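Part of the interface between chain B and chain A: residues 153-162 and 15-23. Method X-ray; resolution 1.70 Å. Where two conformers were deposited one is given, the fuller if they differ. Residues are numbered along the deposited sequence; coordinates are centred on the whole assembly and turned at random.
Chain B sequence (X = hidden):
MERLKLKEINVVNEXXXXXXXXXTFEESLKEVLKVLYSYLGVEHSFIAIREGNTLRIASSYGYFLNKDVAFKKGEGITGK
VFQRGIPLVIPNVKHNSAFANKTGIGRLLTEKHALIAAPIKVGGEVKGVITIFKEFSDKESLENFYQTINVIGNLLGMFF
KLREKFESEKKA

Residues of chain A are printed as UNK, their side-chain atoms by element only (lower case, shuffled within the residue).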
# COMPACT_ATOMS: atom_id res chain seq x y z
N GLY B 153 0.27 0.98 -7.11
CA GLY B 153 1.49 1.23 -7.86
C GLY B 153 2.74 0.86 -7.08
O GLY B 153 3.72 0.29 -7.62
N ASN B 154 2.72 1.20 -5.79
CA ASN B 154 3.83 0.90 -4.91
C ASN B 154 3.99 -0.60 -4.66
O ASN B 154 5.10 -1.12 -4.67
CB ASN B 154 3.69 1.67 -3.61
CG ASN B 154 4.17 3.11 -3.74
OD1 ASN B 154 5.37 3.36 -3.84
ND2 ASN B 154 3.25 4.04 -3.74
N LEU B 155 2.88 -1.30 -4.46
CA LEU B 155 2.95 -2.75 -4.32
C LEU B 155 3.53 -3.37 -5.58
O LEU B 155 4.31 -4.32 -5.51
CB LEU B 155 1.56 -3.34 -4.03
CG LEU B 155 0.95 -2.97 -2.67
CD1 LEU B 155 -0.51 -3.37 -2.62
CD2 LEU B 155 1.70 -3.62 -1.52
N LEU B 156 3.15 -2.84 -6.74
CA LEU B 156 3.69 -3.34 -8.00
C LEU B 156 5.21 -3.05 -8.11
O LEU B 156 5.97 -3.86 -8.63
CB LEU B 156 2.94 -2.75 -9.19
CG LEU B 156 1.52 -3.31 -9.38
CD1 LEU B 156 0.73 -2.46 -10.40
CD2 LEU B 156 1.55 -4.77 -9.81
N GLY B 157 5.64 -1.90 -7.61
CA GLY B 157 7.07 -1.60 -7.55
C GLY B 157 7.82 -2.65 -6.74
O GLY B 157 8.87 -3.14 -7.15
N MET B 158 7.27 -3.02 -5.60
CA MET B 158 7.93 -4.05 -4.82
C MET B 158 7.92 -5.39 -5.55
O MET B 158 8.90 -6.14 -5.47
CB MET B 158 7.29 -4.14 -3.45
CG MET B 158 7.37 -2.82 -2.72
SD MET B 158 6.95 -3.00 -1.01
CE MET B 158 8.42 -3.85 -0.43
N PHE B 159 6.85 -5.66 -6.30
CA PHE B 159 6.78 -6.90 -7.08
C PHE B 159 7.82 -6.91 -8.20
O PHE B 159 8.44 -7.93 -8.48
CB PHE B 159 5.38 -7.07 -7.64
CG PHE B 159 5.16 -8.38 -8.36
CD1 PHE B 159 5.16 -9.58 -7.67
CD2 PHE B 159 4.93 -8.40 -9.73
CE1 PHE B 159 4.93 -10.78 -8.33
CE2 PHE B 159 4.70 -9.60 -10.40
CZ PHE B 159 4.70 -10.79 -9.70
N PHE B 160 8.01 -5.76 -8.84
CA PHE B 160 9.02 -5.62 -9.87
C PHE B 160 10.41 -5.91 -9.27
O PHE B 160 11.20 -6.60 -9.87
CB PHE B 160 9.00 -4.22 -10.49
CG PHE B 160 7.90 -4.00 -11.50
CD1 PHE B 160 6.70 -4.69 -11.42
CD2 PHE B 160 8.06 -3.08 -12.52
CE1 PHE B 160 5.68 -4.47 -12.36
CE2 PHE B 160 7.06 -2.85 -13.45
CZ PHE B 160 5.86 -3.54 -13.36
N LYS B 161 10.69 -5.38 -8.08
CA LYS B 161 11.95 -5.69 -7.39
C LYS B 161 12.06 -7.19 -7.12
O LYS B 161 13.09 -7.81 -7.36
CB LYS B 161 12.03 -4.91 -6.08
CG LYS B 161 13.28 -5.19 -5.26
CD LYS B 161 14.52 -4.62 -5.91
CE LYS B 161 15.73 -4.86 -5.04
NZ LYS B 161 16.97 -4.34 -5.66
N LEU B 162 10.99 -7.78 -6.61
CA LEU B 162 10.97 -9.19 -6.27
C LEU B 162 11.31 -10.08 -7.46
O LEU B 162 12.05 -11.07 -7.33
CB LEU B 162 9.58 -9.55 -5.77
CG LEU B 162 9.31 -11.00 -5.39
CD1 LEU B 162 10.17 -11.42 -4.19
CD2 LEU B 162 7.84 -11.14 -5.09
N UNK A 15 8.58 4.71 1.98
CA UNK A 15 8.75 3.36 2.50
C UNK A 15 9.01 2.37 1.38
O UNK A 15 9.87 1.50 1.51
c UNK A 15 6.31 3.62 5.56
c UNK A 15 7.58 3.73 4.70
c UNK A 15 7.53 2.95 3.37
c UNK A 15 7.53 1.45 3.65
N UNK A 16 8.31 2.52 0.25
CA UNK A 16 8.54 1.61 -0.88
C UNK A 16 9.95 1.77 -1.43
O UNK A 16 10.61 0.79 -1.78
c UNK A 16 7.49 1.85 -1.98
o UNK A 16 6.18 1.63 -1.43
c UNK A 16 7.67 0.95 -3.17
N UNK A 17 10.42 3.01 -1.47
CA UNK A 17 11.79 3.30 -1.90
C UNK A 17 12.81 2.63 -0.98
O UNK A 17 13.76 2.01 -1.46
c UNK A 17 14.87 7.19 -2.93
c UNK A 17 12.01 4.81 -1.91
c UNK A 17 13.38 5.23 -2.39
n UNK A 17 15.02 8.69 -2.97
c UNK A 17 13.47 6.76 -2.54
N UNK A 18 12.62 2.74 0.33
CA UNK A 18 13.50 2.08 1.30
C UNK A 18 13.49 0.56 1.13
O UNK A 18 14.54 -0.08 1.06
c UNK A 18 13.81 1.54 3.74
c UNK A 18 13.08 2.42 2.73
c UNK A 18 12.52 4.41 4.21
c UNK A 18 13.32 3.90 3.03
N UNK A 19 12.29 -0.01 1.05
CA UNK A 19 12.14 -1.45 1.02
C UNK A 19 12.52 -2.11 -0.32
O UNK A 19 12.69 -3.32 -0.39
c UNK A 19 11.24 -2.01 3.87
c UNK A 19 10.30 -1.42 2.82
c UNK A 19 8.86 -1.85 3.07
c UNK A 19 10.72 -1.84 1.41
N UNK A 20 12.65 -1.31 -1.37
CA UNK A 20 13.15 -1.82 -2.65
C UNK A 20 14.64 -1.50 -2.86
O UNK A 20 15.19 -1.72 -3.95
c UNK A 20 10.91 -1.87 -3.79
c UNK A 20 12.34 -1.31 -3.85
o UNK A 20 12.30 0.13 -3.86
N UNK A 21 15.28 -0.99 -1.81
CA UNK A 21 16.70 -0.72 -1.81
C UNK A 21 17.51 -1.93 -1.37
O UNK A 21 17.10 -3.08 -1.53
N UNK A 22 18.67 -1.66 -0.80
CA UNK A 22 19.64 -2.71 -0.55
C UNK A 22 20.14 -2.66 0.89
O UNK A 22 21.20 -3.21 1.20
c UNK A 22 20.82 -2.55 -1.51
o UNK A 22 20.05 -3.90 -3.27
c UNK A 22 20.41 -2.76 -2.94
o UNK A 22 20.42 -1.79 -3.73
N UNK A 23 19.37 -2.02 1.76
CA UNK A 23 19.72 -1.97 3.18
C UNK A 23 19.51 -3.35 3.79
O UNK A 23 18.76 -4.16 3.24
c UNK A 23 20.17 1.22 3.42
c UNK A 23 19.00 0.46 3.26
c UNK A 23 18.87 -0.90 3.89
c UNK A 23 18.12 2.21 1.87
o UNK A 23 19.41 4.18 1.46
c UNK A 23 20.30 2.45 2.83
c UNK A 23 19.28 2.94 2.06
c UNK A 23 17.99 0.98 2.47
O HOH W 1 16.90 -1.03 -6.13

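Position 15 carries four carbons, forked at the first, with one arm two carbons long. Its CA-to-CB bond points sideways and the end of the side chain leads away, so it makes no contact with this stretch of chain B; the side chain stays 6.5 Å or more away. That is isoleucine, Ile A15.

Position 16 has one carbon bearing an oxygen and a second carbon, on a CB that points toward chain B. The oxygen lies 3.1 Å from OD1 of Asn B154, and the terminal carbon 3.8 Å from CG of Met B158. A beta-branched residue with one hydroxyl is threonine. The approach of Thr A16 OG1 to Asn B154 OD1 is close but does not count as a hydrogen bond; OG1 is satisfied elsewhere in the structure.

Position 17 shows four carbons in a row ending in nitrogen, and its CA-to-CB bond points away from this stretch of chain B. This is the extended chain of lysine, and Lys A17 stays exposed.

Position 18 repeats the pattern of four carbons forked at the first, one arm longer, out of reach of this stretch of chain B. It is again isoleucine, and Ile A18 is buried in the assembly.

Position 19 also has four carbons, but the fork comes at the second, and its CB lies 3.6 Å from CE of Met B158. This is leucine, an apolar contact made at the base of Leu A19 by the far end of the methionine.

Position 20 has one carbon bearing an oxygen and a carbon, and its CA-to-CB bond points toward chain B. Its terminal carbon sits 3.8 Å from CG of Met B158 and 4.0 Å from CB of Lys B161. This is a second threonine. Thr A20 is the first residue to leave helical phi/psi, and its OG1 donates to O of Thr A16 at 2.8 Å, turning the hydroxyl back on its own helix while CG2 faces chain B.

Position 21 has no side-chain atoms: glycine. A CB on Gly A21 would be crowded by O of Ile A18, 3.2 Å away.

Position 22 has two carbons, the second carrying two oxygens, one of them 3.9 Å from NZ of Lys B161: an aspartate. The pair OD1 of Asp A22 and NZ of Lys B161 is a long salt bridge.

Position 23 is one carbon followed by a six-carbon ring bearing an oxygen, out of reach of this stretch: a tyrosine. Tyr A23 is exposed.

The contact sets two helices nearly parallel, 6° apart, with axes 9.9 Å apart at closest approach. Its register is four residues per step: the CA of Thr A16 lies 6.2 Å from the CA of Asn B154, and the CA of Thr A20 6.1 Å from the CA of Met B158. The methyls of both threonines pack on CG of Met B158. No direct hydrogen bond crosses between the stretches. Past the end of the chain A helix, Lys B161 reaches along the following loop: its CE lies 3.4 Å from O of Thr A20, and a water donates to that oxygen (2.9 Å) while accepting weakly from Lys B161 NZ (3.3 Å). The apolar middle thus gives way to a looser polar edge.

Chain A 15-23: ITKILTGDY
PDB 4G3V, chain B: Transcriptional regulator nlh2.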